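Long-range contacts in cellulose 1,4-beta-cellobiosidase (PDB 4JJJ), which probably cleaves cellulose chains to release cellobiose, this chain being the family 48 glycoside hydrolase part of a longer cellulase: residues V123-P129 / K270-K274; A293-L297 / T354-Q359; R551-P555 / G581-L585. The protein carries 1 engineered substitution. Where two conformers were deposited one is given. Residues are numbered along the deposited sequence.

Contact 1: V123-P129 / K270-K274. With BGC (beta-D-glucopyranose), chain D; BGC (beta-D-glucopyranose), chain B.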
loop_
_atom_site.group_PDB
_atom_site.type_symbol
_atom_site.label_atom_id
_atom_site.label_comp_id
_atom_site.label_asym_id
_atom_site.label_seq_id
_atom_site.Cartn_x
_atom_site.Cartn_y
_atom_site.Cartn_z
ATOM N N VAL A 123 27.306 -7.453 9.901
ATOM C CA VAL A 123 25.979 -7.886 10.297
ATOM C C VAL A 123 25.575 -9.037 9.394
ATOM O O VAL A 123 25.568 -8.887 8.195
ATOM C CB VAL A 123 25.004 -6.730 10.207
ATOM C CG1 VAL A 123 23.593 -7.253 10.283
ATOM C CG2 VAL A 123 25.260 -5.703 11.285
ATOM N N PRO A 124 25.332 -10.214 9.966
ATOM C CA PRO A 124 24.928 -11.350 9.162
ATOM C C PRO A 124 23.573 -11.144 8.434
ATOM O O PRO A 124 22.666 -10.630 9.034
ATOM C CB PRO A 124 24.858 -12.488 10.159
ATOM C CG PRO A 124 25.573 -12.027 11.369
ATOM C CD PRO A 124 25.553 -10.565 11.388
ATOM N N VAL A 125 23.569 -11.495 7.166
ATOM C CA VAL A 125 22.386 -11.562 6.293
ATOM C C VAL A 125 22.138 -13.029 5.963
ATOM O O VAL A 125 23.056 -13.855 5.622
ATOM C CB VAL A 125 22.569 -10.676 5.062
ATOM C CG1 VAL A 125 21.390 -10.628 4.072
ATOM C CG2 VAL A 125 22.897 -9.259 5.542
ATOM N N GLY A 126 20.846 -13.391 6.029
ATOM C CA GLY A 126 20.483 -14.761 5.689
ATOM C C GLY A 126 20.456 -15.100 4.228
ATOM O O GLY A 126 20.792 -14.264 3.359
ATOM N N GLN A 127 20.142 -16.344 3.956
ATOM C CA GLN A 127 19.989 -16.855 2.611
ATOM C C GLN A 127 18.521 -16.546 2.165
ATOM O O GLN A 127 17.580 -16.658 2.925
ATOM C CB GLN A 127 20.261 -18.363 2.580
ATOM C CG GLN A 127 21.827 -18.608 2.703
ATOM C CD GLN A 127 22.283 -20.075 2.586
ATOM O OE1 GLN A 127 21.463 -20.988 2.634
ATOM N NE2 GLN A 127 23.620 -20.296 2.456
ATOM N N ASP A 128 18.401 -16.144 0.920
ATOM C CA ASP A 128 17.088 -16.049 0.305
ATOM C C ASP A 128 16.651 -17.365 -0.257
ATOM O O ASP A 128 17.279 -17.831 -1.229
ATOM C CB ASP A 128 17.239 -15.017 -0.875
ATOM C CG ASP A 128 16.034 -14.938 -1.832
ATOM O OD1 ASP A 128 15.058 -15.687 -1.774
ATOM O OD2 ASP A 128 16.172 -14.093 -2.803
ATOM N N PRO A 129 15.534 -17.943 0.260
ATOM C CA PRO A 129 15.100 -19.293 -0.114
ATOM C C PRO A 129 14.076 -19.302 -1.207
ATOM O O PRO A 129 13.593 -20.361 -1.556
ATOM C CB PRO A 129 14.476 -19.833 1.178
ATOM C CG PRO A 129 13.850 -18.614 1.752
ATOM C CD PRO A 129 14.775 -17.444 1.439
ATOM N N LYS A 270 13.708 -8.372 6.479
ATOM C CA LYS A 270 14.361 -7.536 5.527
ATOM C C LYS A 270 15.661 -8.168 5.025
ATOM O O LYS A 270 15.936 -8.160 3.835
ATOM C CB LYS A 270 14.603 -6.194 6.114
ATOM C CG LYS A 270 15.085 -5.113 5.198
ATOM C CD LYS A 270 15.382 -3.770 5.893
ATOM C CE LYS A 270 15.907 -2.737 4.919
ATOM N NZ LYS A 270 16.124 -1.464 5.626
ATOM N N TYR A 271 16.511 -8.570 5.983
ATOM C CA TYR A 271 17.791 -9.131 5.636
ATOM C C TYR A 271 17.850 -10.638 5.917
ATOM O O TYR A 271 18.941 -11.222 6.161
ATOM C CB TYR A 271 18.918 -8.382 6.356
ATOM C CG TYR A 271 19.109 -6.994 5.831
ATOM C CD1 TYR A 271 19.708 -6.791 4.612
ATOM C CD2 TYR A 271 18.621 -5.877 6.582
ATOM C CE1 TYR A 271 19.834 -5.469 4.085
ATOM C CE2 TYR A 271 18.742 -4.582 6.068
ATOM C CZ TYR A 271 19.343 -4.427 4.812
ATOM O OH TYR A 271 19.467 -3.088 4.372
ATOM N N PHE A 272 16.730 -11.308 5.764
ATOM C CA PHE A 272 16.581 -12.722 5.903
ATOM C C PHE A 272 17.180 -13.219 7.244
ATOM O O PHE A 272 17.726 -14.301 7.273
ATOM C CB PHE A 272 17.172 -13.453 4.672
ATOM C CG PHE A 272 16.422 -13.156 3.385
ATOM C CD1 PHE A 272 15.269 -13.865 3.066
ATOM C CD2 PHE A 272 16.866 -12.130 2.518
ATOM C CE1 PHE A 272 14.573 -13.465 1.924
ATOM C CE2 PHE A 272 16.175 -11.789 1.367
ATOM C CZ PHE A 272 14.987 -12.448 1.107
ATOM N N LYS A 273 17.057 -12.417 8.272
ATOM C CA LYS A 273 17.409 -12.913 9.620
ATOM C C LYS A 273 16.438 -13.919 10.084
ATOM O O LYS A 273 15.233 -13.908 9.784
ATOM C CB LYS A 273 17.358 -11.819 10.608
ATOM C CG LYS A 273 18.289 -10.674 10.422
ATOM C CD LYS A 273 19.708 -10.938 10.724
ATOM C CE LYS A 273 20.404 -9.682 11.278
ATOM N NZ LYS A 273 21.813 -10.118 11.539
ATOM N N LYS A 274 16.901 -14.798 10.963
ATOM C CA LYS A 274 15.974 -15.685 11.594
ATOM C C LYS A 274 14.940 -14.890 12.388
ATOM O O LYS A 274 15.255 -13.930 13.132
ATOM C CB LYS A 274 16.722 -16.547 12.593
ATOM C CG LYS A 274 15.897 -17.583 13.361
ATOM C CD LYS A 274 16.868 -18.399 14.251
ATOM C CE LYS A 274 16.155 -19.477 15.034
ATOM N NZ LYS A 274 15.800 -20.665 14.204
HETATM C C2 BGC D . 14.658 0.164 2.376
HETATM C C3 BGC D . 16.137 0.267 2.070
HETATM C C4 BGC D . 16.430 0.175 0.583
HETATM C C5 BGC D . 15.550 1.102 -0.215
HETATM C C6 BGC D . 15.618 0.962 -1.689
HETATM C C1 BGC D . 13.894 1.187 1.500
HETATM O O2 BGC D . 14.355 0.345 3.754
HETATM O O3 BGC D . 16.856 -0.777 2.781
HETATM O O4 BGC D . 17.829 0.599 0.445
HETATM O O5 BGC D . 14.145 0.903 0.134
HETATM O O6 BGC D . 14.845 1.944 -2.353
HETATM C C2 BGC B . 19.766 0.581 -0.774
HETATM C C3 BGC B . 20.713 -0.313 -1.564
HETATM C C4 BGC B . 21.115 -1.544 -0.711
HETATM C C5 BGC B . 19.845 -2.239 -0.212
HETATM C C6 BGC B . 20.169 -3.394 0.794
HETATM C C1 BGC B . 18.547 -0.240 -0.358
HETATM O O2 BGC B . 19.368 1.621 -1.646
HETATM O O3 BGC B . 21.881 0.478 -1.886
HETATM O O4 BGC B . 21.802 -2.509 -1.507
HETATM O O5 BGC B . 19.047 -1.281 0.494
HETATM O O6 BGC B . 20.757 -2.912 2.002
#

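Contact 2: A293-L297 / T354-Q359. With ZN (zinc ion), chain T.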
loop_
_atom_site.group_PDB
_atom_site.type_symbol
_atom_site.label_atom_id
_atom_site.label_comp_id
_atom_site.label_asym_id
_atom_site.label_seq_id
_atom_site.Cartn_x
_atom_site.Cartn_y
_atom_site.Cartn_z
ATOM N N ALA A 293 11.191 -16.524 7.589
ATOM C CA ALA A 293 9.824 -16.154 7.254
ATOM C C ALA A 293 8.974 -15.876 8.458
ATOM O O ALA A 293 8.838 -16.730 9.321
ATOM C CB ALA A 293 9.210 -17.219 6.381
ATOM N N HIS A 294 8.338 -14.687 8.487
ATOM C CA HIS A 294 7.285 -14.305 9.457
ATOM C C HIS A 294 5.896 -14.622 8.898
ATOM O O HIS A 294 4.952 -14.677 9.655
ATOM C CB HIS A 294 7.420 -12.871 9.908
ATOM C CG HIS A 294 7.514 -11.886 8.803
ATOM N ND1 HIS A 294 6.475 -11.689 7.903
ATOM C CD2 HIS A 294 8.525 -11.088 8.413
ATOM C CE1 HIS A 294 6.858 -10.754 7.046
ATOM N NE2 HIS A 294 8.093 -10.369 7.332
ATOM N N TYR A 295 5.826 -14.870 7.568
ATOM C CA TYR A 295 4.559 -15.330 6.981
ATOM C C TYR A 295 3.454 -14.329 7.069
ATOM O O TYR A 295 2.270 -14.705 6.876
ATOM C CB TYR A 295 4.143 -16.678 7.578
ATOM C CG TYR A 295 5.065 -17.808 7.188
ATOM C CD1 TYR A 295 5.115 -18.302 5.898
ATOM C CD2 TYR A 295 5.864 -18.374 8.173
ATOM C CE1 TYR A 295 5.942 -19.391 5.603
ATOM C CE2 TYR A 295 6.708 -19.402 7.898
ATOM C CZ TYR A 295 6.694 -19.956 6.654
ATOM O OH TYR A 295 7.529 -21.046 6.272
ATOM N N LEU A 296 3.775 -13.053 7.205
ATOM C CA LEU A 296 2.803 -11.979 7.114
ATOM C C LEU A 296 3.045 -11.133 5.892
ATOM O O LEU A 296 4.147 -11.223 5.282
ATOM C CB LEU A 296 2.893 -11.100 8.370
ATOM C CG LEU A 296 2.557 -11.798 9.657
ATOM C CD1 LEU A 296 2.783 -10.852 10.831
ATOM C CD2 LEU A 296 1.154 -12.361 9.730
ATOM N N LEU A 297 2.058 -10.340 5.458
ATOM C CA LEU A 297 2.252 -9.357 4.361
ATOM C C LEU A 297 2.910 -8.114 4.960
ATOM O O LEU A 297 2.201 -7.273 5.549
ATOM C CB LEU A 297 0.985 -9.021 3.619
ATOM C CG LEU A 297 0.496 -10.169 2.750
ATOM C CD1 LEU A 297 -0.911 -9.942 2.333
ATOM C CD2 LEU A 297 1.316 -10.082 1.397
ATOM N N THR A 354 0.513 -21.475 5.188
ATOM C CA THR A 354 1.073 -21.030 6.489
ATOM C C THR A 354 0.702 -19.568 6.745
ATOM O O THR A 354 0.260 -19.246 7.823
ATOM C CB THR A 354 2.570 -21.227 6.493
ATOM O OG1 THR A 354 2.861 -22.599 6.246
ATOM C CG2 THR A 354 3.152 -20.814 7.775
ATOM N N SER A 355 0.848 -18.771 5.733
ATOM C CA SER A 355 0.474 -17.320 5.840
ATOM C C SER A 355 -1.019 -17.082 6.140
ATOM O O SER A 355 -1.354 -16.201 6.921
ATOM C CB SER A 355 0.881 -16.531 4.577
ATOM O OG SER A 355 0.709 -15.126 4.738
ATOM N N PHE A 356 -1.910 -17.841 5.478
ATOM C CA PHE A 356 -3.341 -17.742 5.728
ATOM C C PHE A 356 -3.613 -17.872 7.234
ATOM O O PHE A 356 -4.301 -17.048 7.866
ATOM C CB PHE A 356 -4.066 -18.758 4.887
ATOM C CG PHE A 356 -5.559 -18.838 5.079
ATOM C CD1 PHE A 356 -6.341 -17.711 5.100
ATOM C CD2 PHE A 356 -6.223 -20.051 5.176
ATOM C CE1 PHE A 356 -7.714 -17.769 5.241
ATOM C CE2 PHE A 356 -7.583 -20.147 5.292
ATOM C CZ PHE A 356 -8.348 -19.000 5.333
ATOM N N ASP A 357 -3.123 -18.963 7.802
ATOM C CA ASP A 357 -3.244 -19.219 9.235
ATOM C C ASP A 357 -2.582 -18.118 10.082
ATOM O O ASP A 357 -3.234 -17.565 11.003
ATOM C CB ASP A 357 -2.611 -20.569 9.564
ATOM C CG ASP A 357 -2.453 -20.825 11.047
ATOM O OD1 ASP A 357 -3.497 -20.742 11.706
ATOM O OD2 ASP A 357 -1.261 -21.013 11.507
ATOM N N ARG A 358 -1.327 -17.803 9.771
ATOM C CA ARG A 358 -0.577 -16.851 10.543
ATOM C C ARG A 358 -1.248 -15.425 10.542
ATOM O O ARG A 358 -1.332 -14.744 11.569
ATOM C CB ARG A 358 0.838 -16.689 10.045
ATOM C CG ARG A 358 1.771 -15.979 11.017
ATOM C CD ARG A 358 2.105 -16.782 12.244
ATOM N NE ARG A 358 2.767 -18.053 12.035
ATOM C CZ ARG A 358 4.108 -18.150 11.917
ATOM N NH1 ARG A 358 4.900 -17.115 11.901
ATOM N NH2 ARG A 358 4.672 -19.326 11.805
ATOM N N GLN A 359 -1.776 -15.047 9.373
ATOM C CA GLN A 359 -2.410 -13.728 9.276
ATOM C C GLN A 359 -3.655 -13.699 10.154
ATOM O O GLN A 359 -3.890 -12.697 10.849
ATOM C CB GLN A 359 -2.789 -13.432 7.835
ATOM C CG GLN A 359 -1.606 -13.135 6.908
ATOM C CD GLN A 359 -2.049 -12.654 5.540
ATOM O OE1 GLN A 359 -3.016 -11.912 5.367
ATOM N NE2 GLN A 359 -1.394 -13.220 4.543
HETATM ZN ZN ZN T . -3.186 -21.054 13.659
HETATM O O HOH W 1 7.765 -16.905 11.953
HETATM O O HOH W 2 4.521 -14.308 12.345
HETATM O O HOH W 3 -2.522 -22.959 14.046
#

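Contact 3: R551-P555 / G581-L585. With CA (calcium ion), chain F.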
loop_
_atom_site.group_PDB
_atom_site.type_symbol
_atom_site.label_atom_id
_atom_site.label_comp_id
_atom_site.label_asym_id
_atom_site.label_seq_id
_atom_site.Cartn_x
_atom_site.Cartn_y
_atom_site.Cartn_z
ATOM N N ARG A 551 3.238 22.287 6.340
ATOM C CA ARG A 551 4.620 21.791 6.200
ATOM C C ARG A 551 5.264 22.018 4.833
ATOM O O ARG A 551 6.436 21.713 4.637
ATOM C CB ARG A 551 4.611 20.276 6.487
ATOM C CG ARG A 551 4.062 19.967 7.846
ATOM C CD ARG A 551 3.862 18.492 8.213
ATOM N NE ARG A 551 5.171 17.845 8.282
ATOM C CZ ARG A 551 5.408 16.641 8.850
ATOM N NH1 ARG A 551 4.387 15.865 9.250
ATOM N NH2 ARG A 551 6.628 16.181 8.901
ATOM N N LEU A 552 4.527 22.579 3.902
ATOM C CA LEU A 552 5.064 22.655 2.580
ATOM C C LEU A 552 6.249 23.627 2.446
ATOM O O LEU A 552 7.102 23.441 1.611
ATOM C CB LEU A 552 3.925 22.891 1.617
ATOM C CG LEU A 552 3.295 24.180 1.340
ATOM C CD1 LEU A 552 4.238 25.036 0.523
ATOM C CD2 LEU A 552 1.993 23.900 0.573
ATOM N N ASP A 553 6.343 24.588 3.365
ATOM C CA ASP A 553 7.356 25.595 3.376
ATOM C C ASP A 553 8.335 25.481 4.506
ATOM O O ASP A 553 9.063 26.495 4.772
ATOM C CB ASP A 553 6.695 27.010 3.378
ATOM C CG ASP A 553 5.701 27.213 4.510
ATOM O OD1 ASP A 553 5.706 26.360 5.453
ATOM O OD2 ASP A 553 4.822 28.184 4.460
ATOM N N ASP A 554 8.458 24.295 5.105
ATOM C CA ASP A 554 9.284 24.106 6.304
ATOM C C ASP A 554 10.645 23.536 5.936
ATOM O O ASP A 554 10.807 22.408 5.477
ATOM C CB ASP A 554 8.574 23.176 7.235
ATOM C CG ASP A 554 7.381 23.782 7.927
ATOM O OD1 ASP A 554 7.105 25.001 7.798
ATOM O OD2 ASP A 554 6.667 22.994 8.604
ATOM N N PRO A 555 11.704 24.287 6.202
ATOM C CA PRO A 555 13.067 23.710 6.123
ATOM C C PRO A 555 13.389 22.852 7.353
ATOM O O PRO A 555 12.654 22.902 8.328
ATOM C CB PRO A 555 13.945 24.954 6.047
ATOM C CG PRO A 555 13.191 25.876 6.918
ATOM C CD PRO A 555 11.685 25.695 6.639
ATOM N N GLY A 581 18.398 23.847 3.602
ATOM C CA GLY A 581 17.472 24.942 3.613
ATOM C C GLY A 581 16.327 24.880 2.549
ATOM O O GLY A 581 15.446 25.673 2.566
ATOM N N ALA A 582 16.415 23.887 1.661
ATOM C CA ALA A 582 15.298 23.585 0.799
ATOM C C ALA A 582 14.059 23.210 1.572
ATOM O O ALA A 582 14.085 22.883 2.760
ATOM C CB ALA A 582 15.686 22.543 -0.204
ATOM N N THR A 583 12.931 23.245 0.868
ATOM C CA THR A 583 11.617 22.900 1.458
ATOM C C THR A 583 10.942 21.941 0.488
ATOM O O THR A 583 11.379 21.718 -0.658
ATOM C CB THR A 583 10.713 24.078 1.658
ATOM O OG1 THR A 583 10.419 24.577 0.330
ATOM C CG2 THR A 583 11.306 25.173 2.610
ATOM N N PHE A 584 9.901 21.290 0.969
ATOM C CA PHE A 584 9.035 20.450 0.083
ATOM C C PHE A 584 8.683 21.184 -1.213
ATOM O O PHE A 584 8.766 20.611 -2.322
ATOM C CB PHE A 584 7.764 20.054 0.885
ATOM C CG PHE A 584 6.705 19.312 0.068
ATOM C CD1 PHE A 584 5.787 19.996 -0.715
ATOM C CD2 PHE A 584 6.681 17.928 0.070
ATOM C CE1 PHE A 584 4.825 19.332 -1.426
ATOM C CE2 PHE A 584 5.746 17.253 -0.684
ATOM C CZ PHE A 584 4.827 17.961 -1.425
ATOM N N LEU A 585 8.282 22.429 -1.069
ATOM C CA LEU A 585 7.920 23.240 -2.198
ATOM C C LEU A 585 9.091 23.642 -3.063
ATOM O O LEU A 585 8.979 23.583 -4.297
ATOM C CB LEU A 585 7.146 24.479 -1.764
ATOM C CG LEU A 585 6.821 25.443 -2.887
ATOM C CD1 LEU A 585 5.800 24.849 -3.819
ATOM C CD2 LEU A 585 6.333 26.754 -2.290
HETATM CA CA CA F . 5.137 26.084 7.402
HETATM O O HOH W 4 8.987 21.353 3.808
HETATM O O HOH W 5 3.484 27.433 6.760
HETATM O O HOH W 6 4.513 25.858 9.395
HETATM O O HOH W 7 6.299 28.068 7.808
#

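Contact 1: V123-P129 / K270-K274
Lys270 reaches the sugar rather than the 123-129 loop. Its fully extended side chain carries NZ to 3.1 Å from O2 of the chain D glucose, with a weak hydrogen bond of 3.0 Å from Lys270 NZ to O3 of the same sugar; Glu108 balances the charge through a salt bridge. Tyr271 serves both partners, with its side chain on the sugar and its carbonyl on the other loop. Its OH donates to O6 of the chain B glucose at 2.7 Å and is also hydrogen-bonded to Ile106 N, whereas its carbonyl O takes a hydrogen bond from Gly126 N at 2.9 Å. Val125 covers the base of this side chain, CG1 lying 4.0 Å from Tyr271 CB. The arrangement belongs to the substrate-binding region of the family 48 (alpha/alpha)6 fold: two irregular loops are joined at the backbone of Tyr271 and Phe272, while the ends of Lys270 and Tyr271 hold the glucan chain. Phe272 adopts a left-handed backbone conformation (phi 51°, psi 35°), and its carbonyl O comes 3.2 Å from Gly126 CA in a CA-H...O contact. A side chain on Gly126 would collide with that oxygen, so glycine suits the site. The Phe272 ring receives Asp128 CA over its face, 4.0 Å from the centroid in a CH-pi contact, while Pro129 CD packs 4.0 Å from Phe272 CD1; the Asp128 carboxylate turns to Leu130, Tyr97 and Tyr265. Lys273 starts away from the partner loop, but its long, bent chain brings NZ back to donate to Pro124 O at 2.7 Å, the same ammonium also binding the carbonyls of Ala281 and Cys284.

Contact 2: A293-L297 / T354-Q359
Ala293 joins the contact through water: its carbonyl O and Arg358 NH1 are bridged by water 1, at 2.8 Å from Ala293 O and 2.9 Å from Arg358 NH1. His294 repeats the pattern with water 2, which donates to His294 O at 2.7 Å and accepts from Arg358 NH1 at 2.9 Å. The long arginine suits this place because its NH1 can reach past the helix to the waters held by the two loop carbonyls. The CA-CB bond of His294 points away from the helix; its ring accepts Leu296 N at His294 ND1 (3.1 Å) and binds Ser319 O through NE2, so it braces the turn at Leu296 and ties it to Ser319. At Tyr295 the backbone is left-handed (phi 65°, psi 23°), and the side chain projects onto the helix. Thr354 CG2 sits 3.5 Å from the Tyr295 ring centroid, almost on the ring normal, in a CH-pi contact for which the threonine methyl is well suited. Tyr295 CD2 lies over the face of the Arg358 guanidinium, 3.9 Å from NH2. Tyr295 O accepts Ser355 OG at 2.7 Å, and that hydroxyl in turn receives Gln359 NE2 at 2.8 Å, one helical turn on. Leu296 supplies an apolar end, CD2 lying 3.8 Å from Gln359 CA and 3.9 Å from Arg358 CG; Leu297 CD1 follows, 4.0 Å from Gln359 NE2. Asp357 OD1 binds zinc at 2.0 Å together with Glu361. In the (alpha/alpha)6 fold, the loop preceding strand 302-306 therefore packs along helix 348-365, with strand 321-323 touching His294 and Leu296 and helix 329-337 packing on Phe356 and Gln359.

Contact 3: R551-P555 / G581-L585
Leu552 overlaps both Leu585 and Phe584, its CD1 lying 3.7 Å from Leu585 CB and its CB 4.2 Å from Phe584 CD1; Trp597 and Val600 of helix 597-604 extend this apolar patch. The backbones join where Leu585 N donates to Leu552 O at 3.1 Å. Beside that bond, water 4 donates to Arg551 O and Asp554 O, each at 2.7 Å, and accepts Phe584 N at 3.0 Å. The Thr583 methyl CG2 fits 3.4 Å from Asp553 O and 3.7 Å from Pro555 N, while its hydroxyl turns to Ser586 N. Gly581 has a backbone conformation (phi 94°, psi -6°) that by itself calls for glycine, because a CB would be jammed against the carbonyl O of the preceding residue. Asp553 OD1 lies 2.0 Å and Asp554 OD1 2.3 Å from calcium, and Asp550 O and three waters complete six ligands. This is a calcium site built from one short run of loop, packed against a second loop of the family 48 domain.

In the fold
Contacts 1 and 2 share a connection: 270-274 and 293-297 both lie between helix 250-263 and strand 302-306, and their contacts sit on the same side of the chain's centre, about 18 Å apart between centres and about 5 Å between nearest atoms. Contact 1 touches the bound glucan directly. Contact 2 lies further from the sugar, the Leu297 side chain being about 11 Å from a glucose and about 7 Å from that of Asn224, the engineered residue at the predicted nucleophile position. Contact 3 is remote, its centre about 37 Å from that of contact 1 and about 40 Å from that of contact 2, across the chain's centre from contact 2.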